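Papain inhibitor (Streptomyces mobaraensis, PDB 5NTB) inhibits the cysteine proteases papain and bromelain and bovine trypsin, and serves as a glutamine and lysine donor substrate for transglutaminase. Local coordinates at residues 6-11 with 79-84; 12-17 with 88-93; 33-38 with 83-88; 60-65 with 99-104. All coordinates share one frame; numbering follows the deposited sequence.

Interaction 1 of 4, residues 6-11 with 79-84. With SO4 (sulfate ion), chain D; SO4 (sulfate ion), chain C.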
loop_
_atom_site.group_PDB
_atom_site.type_symbol
_atom_site.label_atom_id
_atom_site.label_comp_id
_atom_site.label_asym_id
_atom_site.label_seq_id
_atom_site.Cartn_x
_atom_site.Cartn_y
_atom_site.Cartn_z
ATOM N N GLN A 6 14.101 3.415 -1.458
ATOM C CA GLN A 6 14.233 3.560 -2.901
ATOM C C GLN A 6 12.907 4.026 -3.491
ATOM O O GLN A 6 11.902 3.311 -3.413
ATOM C CB GLN A 6 14.684 2.259 -3.556
ATOM C CG GLN A 6 14.264 2.162 -5.017
ATOM C CD GLN A 6 14.431 0.773 -5.593
ATOM O OE1 GLN A 6 13.491 0.215 -6.168
ATOM N NE2 GLN A 6 15.627 0.215 -5.463
ATOM N N LYS A 7 12.907 5.215 -4.081
ATOM C CA LYS A 7 11.679 5.754 -4.644
ATOM C C LYS A 7 11.349 5.026 -5.937
ATOM O O LYS A 7 12.228 4.733 -6.754
ATOM C CB LYS A 7 11.802 7.264 -4.893
ATOM C CG LYS A 7 11.931 8.109 -3.622
ATOM C CD LYS A 7 10.894 9.239 -3.583
ATOM C CE LYS A 7 10.708 9.806 -2.175
ATOM N NZ LYS A 7 11.907 9.562 -1.318
ATOM N N MET A 8 10.077 4.702 -6.105
ATOM C CA MET A 8 9.585 4.063 -7.310
ATOM C C MET A 8 8.451 4.879 -7.893
ATOM O O MET A 8 7.674 5.494 -7.158
ATOM C CB MET A 8 9.104 2.657 -7.026
ATOM C CG MET A 8 10.281 1.720 -6.870
ATOM S SD MET A 8 9.801 0.128 -6.226
ATOM C CE MET A 8 9.273 0.547 -4.573
ATOM N N THR A 9 8.374 4.906 -9.216
ATOM C CA THR A 9 7.243 5.515 -9.880
ATOM C C THR A 9 6.205 4.444 -10.151
ATOM O O THR A 9 6.532 3.337 -10.584
ATOM C CB THR A 9 7.663 6.185 -11.186
ATOM O OG1 THR A 9 8.644 7.193 -10.902
ATOM C CG2 THR A 9 6.453 6.837 -11.840
ATOM N N GLY A 10 4.954 4.770 -9.878
ATOM C CA GLY A 10 3.930 3.815 -10.209
ATOM C C GLY A 10 2.558 4.429 -10.168
ATOM O O GLY A 10 2.371 5.611 -10.479
ATOM N N LYS A 11 1.586 3.619 -9.808
ATOM C CA LYS A 11 0.207 4.053 -9.811
ATOM C C LYS A 11 -0.434 3.615 -8.512
ATOM O O LYS A 11 0.059 2.719 -7.814
ATOM C CB LYS A 11 -0.565 3.486 -11.004
ATOM C CG LYS A 11 -0.831 2.006 -10.898
ATOM C CD LYS A 11 -1.724 1.502 -12.033
ATOM C CE LYS A 11 -0.899 1.120 -13.246
ATOM N NZ LYS A 11 -1.677 0.284 -14.203
ATOM N N ASP A 79 0.525 -5.006 -10.373
ATOM C CA ASP A 79 1.883 -5.124 -10.878
ATOM C C ASP A 79 2.856 -4.461 -9.904
ATOM O O ASP A 79 2.464 -3.799 -8.932
ATOM C CB ASP A 79 2.007 -4.501 -12.271
ATOM C CG ASP A 79 3.091 -5.171 -13.132
ATOM O OD1 ASP A 79 3.908 -5.955 -12.604
ATOM O OD2 ASP A 79 3.118 -4.914 -14.353
ATOM N N ARG A 80 4.144 -4.615 -10.218
ATOM C CA ARG A 80 5.224 -4.329 -9.277
ATOM C C ARG A 80 5.155 -2.961 -8.591
ATOM O O ARG A 80 5.457 -2.844 -7.393
ATOM C CB ARG A 80 6.531 -4.466 -10.048
ATOM C CG ARG A 80 7.747 -4.394 -9.215
ATOM C CD ARG A 80 8.969 -4.615 -10.094
ATOM N NE ARG A 80 10.163 -4.246 -9.374
ATOM C CZ ARG A 80 10.661 -3.016 -9.343
ATOM N NH1 ARG A 80 10.058 -2.034 -10.017
ATOM N NH2 ARG A 80 11.755 -2.770 -8.644
ATOM N N THR A 81 4.821 -1.903 -9.327
ATOM C CA THR A 81 4.830 -0.575 -8.720
ATOM C C THR A 81 3.432 -0.010 -8.530
ATOM O O THR A 81 3.286 1.184 -8.242
ATOM C CB THR A 81 5.676 0.403 -9.530
ATOM O OG1 THR A 81 5.120 0.520 -10.838
ATOM C CG2 THR A 81 7.145 -0.079 -9.611
ATOM N N HIS A 82 2.409 -0.846 -8.654
ATOM C CA HIS A 82 1.024 -0.443 -8.432
ATOM C C HIS A 82 0.633 -0.767 -6.993
ATOM O O HIS A 82 0.550 -1.939 -6.622
ATOM C CB HIS A 82 0.134 -1.162 -9.443
ATOM C CG HIS A 82 -1.335 -1.068 -9.173
ATOM N ND1 HIS A 82 -2.254 -1.811 -9.880
ATOM C CD2 HIS A 82 -2.047 -0.327 -8.293
ATOM C CE1 HIS A 82 -3.469 -1.545 -9.437
ATOM N NE2 HIS A 82 -3.372 -0.645 -8.473
ATOM N N ILE A 83 0.383 0.271 -6.180
ATOM C CA ILE A 83 -0.058 0.059 -4.805
ATOM C C ILE A 83 -1.558 0.263 -4.720
ATOM O O ILE A 83 -2.140 1.096 -5.420
ATOM C CB ILE A 83 0.686 0.970 -3.809
ATOM C CG1 ILE A 83 0.458 2.452 -4.124
ATOM C CG2 ILE A 83 2.157 0.628 -3.803
ATOM C CD1 ILE A 83 1.101 3.397 -3.093
ATOM N N ASP A 84 -2.181 -0.484 -3.822
ATOM C CA ASP A 84 -3.618 -0.407 -3.572
ATOM C C ASP A 84 -3.766 0.175 -2.169
ATOM O O ASP A 84 -3.635 -0.536 -1.165
ATOM C CB ASP A 84 -4.252 -1.792 -3.704
ATOM C CG ASP A 84 -5.720 -1.758 -4.122
ATOM O OD1 ASP A 84 -6.253 -0.690 -4.459
ATOM O OD2 ASP A 84 -6.340 -2.841 -4.125
HETATM S S SO4 D . -1.735 -3.214 -13.151
HETATM O O1 SO4 D . -0.932 -2.111 -13.677
HETATM O O2 SO4 D . -3.156 -2.874 -13.207
HETATM O O3 SO4 D . -1.336 -3.484 -11.764
HETATM O O4 SO4 D . -1.475 -4.413 -13.951
HETATM S S SO4 C . 12.302 0.721 -10.340
HETATM O O1 SO4 C . 13.079 1.955 -10.411
HETATM O O2 SO4 C . 12.227 0.144 -11.679
HETATM O O3 SO4 C . 12.927 -0.233 -9.431
HETATM O O4 SO4 C . 10.936 0.994 -9.900
#
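Lys11 sets CD over one face of the His82 ring, 4.0 Å from the ring centroid and offset toward the rim, in a CH-pi contact. Its CG lies between the backbone N and the carbonyl carbon (chi1 71°), the chain bends at chi3, and NZ donates to O1 of a sulfate. One oxygen of that same sulfate, O3, is taken in the plane of the imidazole by His82 ND1 at 2.7 Å and is shared with the backbone N of Asp79. His82 NE2, the other ring nitrogen, is hydrogen-bonded to Thr13 OG1. Arg80 reaches out with its chain extended from CG to NE and meets a second sulfate: NH2 donates to O3 (2.9 Å) and NH1 to O4, the latter in the guanidinium plane. Met8 CG approaches O4 of this ion to 3.2 Å. Both anions probably come from the crystallisation liquor. Between them Thr81 turns CB toward Thr9 O, while Ile83 N donates to Lys11 O at 3.0 Å. Here a type I turn, Asp79 to His82, delivers strand 82-86 alongside strand 8-18 in parallel, a pairing that belongs to the double-psi beta-barrel of this family.

Interaction 2 of 4, residues 12-17 with 88-93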
loop_
_atom_site.group_PDB
_atom_site.type_symbol
_atom_site.label_atom_id
_atom_site.label_comp_id
_atom_site.label_asym_id
_atom_site.label_seq_id
_atom_site.Cartn_x
_atom_site.Cartn_y
_atom_site.Cartn_z
ATOM N N MET A 12 -1.532 4.271 -8.188
ATOM C CA MET A 12 -2.283 3.906 -7.003
ATOM C C MET A 12 -3.757 3.776 -7.341
ATOM O O MET A 12 -4.319 4.559 -8.116
ATOM C CB MET A 12 -2.083 4.913 -5.872
ATOM C CG MET A 12 -2.579 6.310 -6.157
ATOM S SD MET A 12 -2.285 7.382 -4.735
ATOM C CE MET A 12 -3.089 8.881 -5.300
ATOM N N THR A 13 -4.357 2.750 -6.776
ATOM C CA THR A 13 -5.797 2.586 -6.717
ATOM C C THR A 13 -6.177 2.504 -5.252
ATOM O O THR A 13 -5.336 2.650 -4.361
ATOM C CB THR A 13 -6.227 1.336 -7.479
ATOM O OG1 THR A 13 -5.479 0.217 -6.999
ATOM C CG2 THR A 13 -5.947 1.497 -8.962
ATOM N N TYR A 14 -7.449 2.269 -4.981
ATOM C CA TYR A 14 -7.838 2.107 -3.590
ATOM C C TYR A 14 -8.848 0.982 -3.448
ATOM O O TYR A 14 -9.499 0.567 -4.410
ATOM C CB TYR A 14 -8.400 3.401 -2.987
ATOM C CG TYR A 14 -9.706 3.839 -3.596
ATOM C CD1 TYR A 14 -10.908 3.315 -3.140
ATOM C CD2 TYR A 14 -9.735 4.764 -4.632
ATOM C CE1 TYR A 14 -12.101 3.693 -3.696
ATOM C CE2 TYR A 14 -10.936 5.153 -5.190
ATOM C CZ TYR A 14 -12.106 4.608 -4.711
ATOM O OH TYR A 14 -13.318 4.988 -5.242
ATOM N N TYR A 15 -8.977 0.496 -2.217
ATOM C CA TYR A 15 -9.907 -0.582 -1.922
ATOM C C TYR A 15 -10.570 -0.340 -0.579
ATOM O O TYR A 15 -10.170 0.538 0.181
ATOM C CB TYR A 15 -9.217 -1.952 -1.982
ATOM C CG TYR A 15 -8.298 -2.361 -0.837
ATOM C CD1 TYR A 15 -7.107 -1.682 -0.575
ATOM C CD2 TYR A 15 -8.589 -3.487 -0.073
ATOM C CE1 TYR A 15 -6.251 -2.104 0.433
ATOM C CE2 TYR A 15 -7.740 -3.918 0.922
ATOM C CZ TYR A 15 -6.575 -3.215 1.180
ATOM O OH TYR A 15 -5.728 -3.649 2.184
ATOM N N THR A 16 -11.624 -1.130 -0.307
ATOM C CA THR A 16 -12.498 -0.896 0.839
ATOM C C THR A 16 -12.745 -2.153 1.670
ATOM O O THR A 16 -13.752 -2.214 2.384
ATOM C CB THR A 16 -13.847 -0.335 0.380
ATOM O OG1 THR A 16 -14.438 -1.240 -0.562
ATOM C CG2 THR A 16 -13.665 1.022 -0.271
ATOM N N ASP A 17 -11.870 -3.152 1.596
ATOM C CA ASP A 17 -12.090 -4.379 2.354
ATOM C C ASP A 17 -12.146 -4.114 3.854
ATOM O O ASP A 17 -11.402 -3.288 4.399
ATOM C CB ASP A 17 -10.975 -5.392 2.100
ATOM C CG ASP A 17 -10.920 -5.886 0.673
ATOM O OD1 ASP A 17 -11.781 -5.505 -0.148
ATOM O OD2 ASP A 17 -9.990 -6.673 0.376
ATOM N N ALA A 88 -9.406 5.252 2.662
ATOM C CA ALA A 88 -9.145 6.351 3.581
ATOM C C ALA A 88 -7.824 7.045 3.272
ATOM O O ALA A 88 -7.739 8.279 3.312
ATOM C CB ALA A 88 -9.172 5.832 5.019
ATOM N N ALA A 89 -6.776 6.275 2.960
ATOM C CA ALA A 89 -5.497 6.901 2.644
ATOM C C ALA A 89 -5.525 7.574 1.278
ATOM O O ALA A 89 -4.992 8.679 1.112
ATOM C CB ALA A 89 -4.378 5.861 2.691
ATOM N N PHE A 90 -6.115 6.911 0.284
ATOM C CA PHE A 90 -6.153 7.459 -1.073
ATOM C C PHE A 90 -6.785 8.843 -1.090
ATOM O O PHE A 90 -6.274 9.763 -1.743
ATOM C CB PHE A 90 -6.922 6.488 -1.963
ATOM C CG PHE A 90 -6.945 6.841 -3.420
ATOM C CD1 PHE A 90 -7.755 7.863 -3.893
ATOM C CD2 PHE A 90 -6.214 6.086 -4.334
ATOM C CE1 PHE A 90 -7.807 8.162 -5.247
ATOM C CE2 PHE A 90 -6.271 6.378 -5.694
ATOM C CZ PHE A 90 -7.073 7.416 -6.144
ATOM N N ALA A 91 -7.880 9.013 -0.342
ATOM C CA ALA A 91 -8.621 10.264 -0.331
ATOM C C ALA A 91 -7.793 11.422 0.197
ATOM O O ALA A 91 -8.113 12.580 -0.094
ATOM C CB ALA A 91 -9.877 10.097 0.515
ATOM N N LYS A 92 -6.738 11.139 0.950
ATOM C CA LYS A 92 -5.860 12.188 1.449
ATOM C C LYS A 92 -4.945 12.741 0.364
ATOM O O LYS A 92 -4.379 13.832 0.534
ATOM C CB LYS A 92 -5.042 11.650 2.618
ATOM C CG LYS A 92 -5.922 11.237 3.787
ATOM C CD LYS A 92 -5.143 10.656 4.945
ATOM C CE LYS A 92 -6.116 10.292 6.065
ATOM N NZ LYS A 92 -5.401 9.957 7.318
ATOM N N LEU A 93 -4.771 12.004 -0.731
ATOM C CA LEU A 93 -3.914 12.407 -1.838
ATOM C C LEU A 93 -4.673 12.814 -3.086
ATOM O O LEU A 93 -4.171 13.633 -3.852
ATOM C CB LEU A 93 -2.968 11.265 -2.224
ATOM C CG LEU A 93 -1.930 10.888 -1.185
ATOM C CD1 LEU A 93 -1.111 9.729 -1.718
ATOM C CD2 LEU A 93 -1.040 12.079 -0.853
#
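The ring of Phe90 is sandwiched between two side chains of strand 8-18. Over the centre of one face stands Tyr14 CD2, and over the opposite face, offset toward the rim, lies Met12 CE. The backbone carbon Met12 C is at the ring's edge, near its plane. Tyr14 presents its own edge to the phenyl face, giving a T-shaped pair with centroids 4.9 Å apart and planes at 61°. This is where the short helix 87-90 of the double-psi beta-barrel fold packs against the strand, and Phe90 gives the largest share of the buried surface.

CB of Phe90 points toward the strand, and CG stands anti to the backbone N (chi1 -175°), beside the carbonyl carbon. Two of the ring carbons lie close to main-chain oxygens: CE2 is 3.6 Å from Met12 O and CD2 is 3.5 Å from Thr13 O. At the root of the ring, Tyr14 CB and Phe90 CB come within 3.6 Å, and the two side chains cross at about a right angle. Met12 passes the ring obliquely with an extended chain, its SD 4.7 Å from the phenyl centroid in a Met-aromatic contact, well off the ring normal.

From its place over the ring, the methyl end of Met12 also reaches Leu93, itself packed against Arg65 and Ile67 of strand 65-75. Leu96 also touches Phe90, and its carbonyl oxygen takes a weak hydrogen bond from Tyr14 OH. The contact is thus apolar at its heart, and finishes at the thioether end, where the methyl CE of Met12 lies 3.9 Å from Leu93 CB and SD faces Leu93 CD1.

Interaction 3 of 4, residues 33-38 with 83-88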
loop_
_atom_site.group_PDB
_atom_site.type_symbol
_atom_site.label_atom_id
_atom_site.label_comp_id
_atom_site.label_asym_id
_atom_site.label_seq_id
_atom_site.Cartn_x
_atom_site.Cartn_y
_atom_site.Cartn_z
ATOM N N ASP A 33 -5.838 4.253 7.495
ATOM C CA ASP A 33 -4.731 4.434 6.557
ATOM C C ASP A 33 -3.904 3.154 6.491
ATOM O O ASP A 33 -3.363 2.704 7.509
ATOM C CB ASP A 33 -3.824 5.589 6.982
ATOM C CG ASP A 33 -4.428 6.945 6.734
ATOM O OD1 ASP A 33 -5.435 7.041 6.008
ATOM O OD2 ASP A 33 -3.861 7.934 7.260
ATOM N N LEU A 34 -3.771 2.586 5.295
ATOM C CA LEU A 34 -2.926 1.413 5.115
ATOM C C LEU A 34 -2.700 1.222 3.624
ATOM O O LEU A 34 -3.314 1.894 2.794
ATOM C CB LEU A 34 -3.552 0.159 5.738
ATOM C CG LEU A 34 -4.985 -0.188 5.324
ATOM C CD1 LEU A 34 -5.061 -0.984 4.029
ATOM C CD2 LEU A 34 -5.645 -0.961 6.456
ATOM N N VAL A 35 -1.824 0.281 3.290
ATOM C CA VAL A 35 -1.574 -0.045 1.893
ATOM C C VAL A 35 -1.523 -1.556 1.723
ATOM O O VAL A 35 -1.074 -2.295 2.610
ATOM C CB VAL A 35 -0.278 0.612 1.377
ATOM C CG1 VAL A 35 0.924 0.052 2.074
ATOM C CG2 VAL A 35 -0.140 0.434 -0.145
ATOM N N ALA A 36 -2.008 -2.006 0.565
ATOM C CA ALA A 36 -1.814 -3.367 0.072
ATOM C C ALA A 36 -0.701 -3.344 -0.965
ATOM O O ALA A 36 -0.769 -2.581 -1.940
ATOM C CB ALA A 36 -3.109 -3.917 -0.527
ATOM N N ILE A 37 0.332 -4.144 -0.727
ATOM C CA ILE A 37 1.562 -4.156 -1.516
ATOM C C ILE A 37 1.493 -5.248 -2.581
ATOM O O ILE A 37 1.042 -6.368 -2.299
ATOM C CB ILE A 37 2.775 -4.343 -0.591
ATOM C CG1 ILE A 37 2.968 -3.105 0.285
ATOM C CG2 ILE A 37 4.060 -4.708 -1.372
ATOM C CD1 ILE A 37 3.264 -1.830 -0.483
ATOM N N PRO A 38 1.927 -4.966 -3.812
ATOM C CA PRO A 38 1.877 -5.978 -4.881
ATOM C C PRO A 38 2.567 -7.280 -4.507
ATOM O O PRO A 38 3.598 -7.294 -3.823
ATOM C CB PRO A 38 2.605 -5.305 -6.050
ATOM C CG PRO A 38 2.628 -3.880 -5.748
ATOM C CD PRO A 38 2.372 -3.649 -4.292
ATOM N N ILE A 83 0.383 0.271 -6.180
ATOM C CA ILE A 83 -0.058 0.059 -4.805
ATOM C C ILE A 83 -1.558 0.263 -4.720
ATOM O O ILE A 83 -2.140 1.096 -5.420
ATOM C CB ILE A 83 0.686 0.970 -3.809
ATOM C CG1 ILE A 83 0.458 2.452 -4.124
ATOM C CG2 ILE A 83 2.157 0.628 -3.803
ATOM C CD1 ILE A 83 1.101 3.397 -3.093
ATOM N N ASP A 84 -2.181 -0.484 -3.822
ATOM C CA ASP A 84 -3.618 -0.407 -3.572
ATOM C C ASP A 84 -3.766 0.175 -2.169
ATOM O O ASP A 84 -3.635 -0.536 -1.165
ATOM C CB ASP A 84 -4.252 -1.792 -3.704
ATOM C CG ASP A 84 -5.720 -1.758 -4.122
ATOM O OD1 ASP A 84 -6.253 -0.690 -4.459
ATOM O OD2 ASP A 84 -6.340 -2.841 -4.125
ATOM N N LEU A 85 -3.994 1.478 -2.095
ATOM C CA LEU A 85 -4.164 2.136 -0.813
ATOM C C LEU A 85 -5.545 1.853 -0.259
ATOM O O LEU A 85 -6.489 1.594 -1.000
ATOM C CB LEU A 85 -3.984 3.648 -0.956
ATOM C CG LEU A 85 -2.561 4.145 -1.148
ATOM C CD1 LEU A 85 -2.627 5.627 -1.492
ATOM C CD2 LEU A 85 -1.742 3.955 0.108
ATOM N N SER A 86 -5.673 1.929 1.056
ATOM C CA SER A 86 -7.021 2.017 1.591
ATOM C C SER A 86 -7.734 3.232 1.003
ATOM O O SER A 86 -7.112 4.237 0.648
ATOM C CB SER A 86 -6.979 2.079 3.114
ATOM O OG SER A 86 -6.369 3.279 3.561
ATOM N N GLN A 87 -9.055 3.117 0.879
ATOM C CA GLN A 87 -9.877 4.257 0.494
ATOM C C GLN A 87 -9.564 5.472 1.356
ATOM O O GLN A 87 -9.428 6.597 0.848
ATOM C CB GLN A 87 -11.351 3.869 0.621
ATOM C CG GLN A 87 -12.313 4.914 0.108
ATOM C CD GLN A 87 -13.748 4.548 0.414
ATOM O OE1 GLN A 87 -14.567 4.485 -0.490
ATOM N NE2 GLN A 87 -14.049 4.280 1.673
ATOM N N ALA A 88 -9.406 5.252 2.662
ATOM C CA ALA A 88 -9.145 6.351 3.581
ATOM C C ALA A 88 -7.824 7.045 3.272
ATOM O O ALA A 88 -7.739 8.279 3.312
ATOM C CB ALA A 88 -9.172 5.832 5.019
#
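Val35 and Ile83 meet at the apolar centre, CG2 of the valine lying 3.8 Å from CB of the isoleucine as the two side chains cross obliquely. CG2, anti to the backbone N, is the branch of Val35 that meets Ile83. On the same side of the sheet Val35 CB rests on Leu85 CD2 at 3.9 Å, and the tip of Ile37 comes up to Ile83 CG2. Val69 and Val71 of strand 65-75, together with Met12, add to this layer.

Strands 35-38 and 82-86 run antiparallel here. Val35 and Leu85 form a non-hydrogen-bonded pair, and next to them Ala36 and Asp84 form a hydrogen-bonded one: Ala36 N gives to Asp84 O at 2.8 Å, and Asp84 N returns a longer bond to Ala36 O at 3.2 Å, in the carbonyl plane. On this other face Ala36 CB packs against Asp84 CB, while the aspartate's OD1 leads off to Thr13 OG1.

Toward the polar edge Ser86 N makes an almost straight bond (179°) to Leu34 O, coming in from above the carbonyl plane. Ser86 OG receives Leu34 N at 3.2 Å, bonds to Gln32 O, and as N-cap residue takes the amide of Ala89. An alanine here would probably leave Leu34 N and the Ala89 amide without their acceptor and Gln32 O without its donor, and weaken the tie between strand and helix start. Leu34 CD1 covers Ser86 CB at 3.7 Å. A single buried hydroxyl thus ties residues 32-34 and caps the start of helix 87-90, which probably fixes the strand-to-helix junction of the double-psi barrel.

Interaction 4 of 4, residues 60-65 with 99-104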
loop_
_atom_site.group_PDB
_atom_site.type_symbol
_atom_site.label_atom_id
_atom_site.label_comp_id
_atom_site.label_asym_id
_atom_site.label_seq_id
_atom_site.Cartn_x
_atom_site.Cartn_y
_atom_site.Cartn_z
ATOM N N VAL A 60 3.992 7.752 0.299
ATOM C CA VAL A 60 3.373 7.912 -1.011
ATOM C C VAL A 60 3.253 9.394 -1.297
ATOM O O VAL A 60 2.707 10.145 -0.480
ATOM C CB VAL A 60 1.983 7.259 -1.082
ATOM C CG1 VAL A 60 1.456 7.329 -2.522
ATOM C CG2 VAL A 60 2.040 5.826 -0.585
ATOM N N SER A 61 3.739 9.809 -2.460
ATOM C CA SER A 61 3.734 11.210 -2.850
ATOM C C SER A 61 2.940 11.373 -4.131
ATOM O O SER A 61 3.130 10.618 -5.093
ATOM C CB SER A 61 5.155 11.733 -3.044
ATOM O OG SER A 61 5.923 11.527 -1.875
ATOM N N TYR A 62 2.050 12.351 -4.134
ATOM C CA TYR A 62 1.341 12.718 -5.344
ATOM C C TYR A 62 1.008 14.192 -5.251
ATOM O O TYR A 62 0.545 14.654 -4.205
ATOM C CB TYR A 62 0.066 11.887 -5.512
ATOM C CG TYR A 62 -0.781 12.325 -6.675
ATOM C CD1 TYR A 62 -0.286 12.259 -7.964
ATOM C CD2 TYR A 62 -2.066 12.810 -6.485
ATOM C CE1 TYR A 62 -1.044 12.675 -9.035
ATOM C CE2 TYR A 62 -2.830 13.210 -7.540
ATOM C CZ TYR A 62 -2.318 13.146 -8.812
ATOM O OH TYR A 62 -3.097 13.552 -9.870
ATOM N N ASN A 63 1.262 14.925 -6.333
ATOM C CA ASN A 63 0.802 16.305 -6.442
ATOM C C ASN A 63 1.327 17.151 -5.286
ATOM O O ASN A 63 0.631 18.026 -4.777
ATOM C CB ASN A 63 -0.729 16.371 -6.510
ATOM C CG ASN A 63 -1.231 17.055 -7.766
ATOM O OD1 ASN A 63 -0.540 17.888 -8.351
ATOM N ND2 ASN A 63 -2.460 16.730 -8.167
ATOM N N GLY A 64 2.557 16.870 -4.852
ATOM C CA GLY A 64 3.211 17.672 -3.838
ATOM C C GLY A 64 2.863 17.338 -2.406
ATOM O O GLY A 64 3.344 18.024 -1.496
ATOM N N ARG A 65 2.035 16.325 -2.173
ATOM C CA ARG A 65 1.687 15.882 -0.834
ATOM C C ARG A 65 2.239 14.487 -0.600
ATOM O O ARG A 65 2.232 13.650 -1.505
ATOM C CB ARG A 65 0.169 15.854 -0.637
ATOM C CG ARG A 65 -0.486 17.218 -0.644
ATOM C CD ARG A 65 -1.967 17.113 -0.292
ATOM N NE ARG A 65 -2.646 18.383 -0.522
ATOM C CZ ARG A 65 -3.086 18.793 -1.709
ATOM N NH1 ARG A 65 -2.941 18.022 -2.783
ATOM N NH2 ARG A 65 -3.683 19.973 -1.822
ATOM N N GLY A 99 -10.475 7.389 -9.209
ATOM C CA GLY A 99 -10.385 5.946 -9.338
ATOM C C GLY A 99 -8.978 5.376 -9.369
ATOM O O GLY A 99 -8.611 4.542 -8.533
ATOM N N VAL A 100 -8.185 5.795 -10.351
ATOM C CA VAL A 100 -6.798 5.358 -10.476
ATOM C C VAL A 100 -5.953 6.568 -10.825
ATOM O O VAL A 100 -6.337 7.388 -11.665
ATOM C CB VAL A 100 -6.632 4.245 -11.525
ATOM C CG1 VAL A 100 -7.367 4.611 -12.796
ATOM C CG2 VAL A 100 -5.151 3.971 -11.797
ATOM N N VAL A 101 -4.812 6.692 -10.161
ATOM C CA VAL A 101 -3.891 7.796 -10.385
ATOM C C VAL A 101 -2.565 7.210 -10.828
ATOM O O VAL A 101 -1.918 6.480 -10.069
ATOM C CB VAL A 101 -3.704 8.655 -9.128
ATOM C CG1 VAL A 101 -2.610 9.675 -9.351
ATOM C CG2 VAL A 101 -5.009 9.330 -8.740
ATOM N N ASN A 102 -2.159 7.523 -12.049
ATOM C CA ASN A 102 -0.830 7.172 -12.509
ATOM C C ASN A 102 0.147 8.262 -12.103
ATOM O O ASN A 102 -0.234 9.398 -11.804
ATOM C CB ASN A 102 -0.813 7.009 -14.022
ATOM C CG ASN A 102 -1.650 5.840 -14.482
ATOM O OD1 ASN A 102 -1.358 4.692 -14.154
ATOM N ND2 ASN A 102 -2.709 6.122 -15.227
ATOM N N GLY A 103 1.423 7.907 -12.112
ATOM C CA GLY A 103 2.439 8.905 -11.849
ATOM C C GLY A 103 2.568 9.329 -10.403
ATOM O O GLY A 103 2.866 10.495 -10.131
ATOM N N ILE A 104 2.336 8.418 -9.463
ATOM C CA ILE A 104 2.686 8.675 -8.076
ATOM C C ILE A 104 4.106 8.183 -7.858
ATOM O O ILE A 104 4.677 7.463 -8.685
ATOM C CB ILE A 104 1.729 7.984 -7.089
ATOM C CG1 ILE A 104 1.833 6.459 -7.245
ATOM C CG2 ILE A 104 0.315 8.467 -7.315
ATOM C CD1 ILE A 104 1.701 5.692 -5.954
HETATM O O HOH W 1 3.028 12.727 -8.315
#
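Tyr62, Ile104 and Val101 carry this contact, with the methyl Val101 CG1 over one face of the tyrosine ring. It stands 3.6 Å from the ring centroid, 21° off the normal, as a CH-pi contact, and is shifted toward the rim, with Tyr62 CE1 its nearest atom at 3.4 Å. The setting is the hairpin end of strand 57-62 in the double-psi beta-barrel, where a type I' turn from Tyr62 to Arg65 leads into strand 65-75.

CB of Tyr62 points toward residues 101-104, and CG is anti to the backbone N (chi1 174°). Asn63 CB lies over the opposite face, so the ring is held between a valine methyl and its own neighbour in the turn. Ile104 comes in across the base of the tyrosine at about a right angle, CG2 lying 3.9 Å from Tyr62 CB. A glycine in place of Tyr62 would probably open a gap beside Val101 CG1 and take from Ile104 CG2 the apolar contact with the tyrosine.

Ile104 sends its other branch inward, CD1 reaching Val60 CG1 at 3.8 Å, and both residues touch Ile83 of strand 82-86. The neighbouring main chain is irregular: Gly103 and Ile104 both face Gly10, a G1 beta bulge, at the corner between strands 101-102 and 104-109. Ala94 packs on both Tyr62 and Val101 from the adjoining loop. Near the outer edge a water bridges the two segments, donating to Gly103 O at 2.9 Å and weakly accepting from Asn63 N at 3.4 Å.

All four contacts reach one curled mixed sheet, interaction 2 by packing helix 87-90 and the residues after it on strand 8-18. Interactions 1 and 2 follow each other on that strand, their centres about 14 Å apart, while interactions 1 and 3 share Ile83 and Asp84 on strand 82-86. Interactions 2 and 3 are the nearest pair, about 6 Å between centres: they meet at helix 87-90, and the salt bridge from Lys92 to Asp33 joins them. Interaction 3 is nested within the loop that interaction 2 closes, whereas interaction 4 crosses the other three along the chain, and Met12 N bonds to Val101 O where it borders interaction 2. This alternating order suits a double-psi barrel, interlocking distant parts of a small monomer.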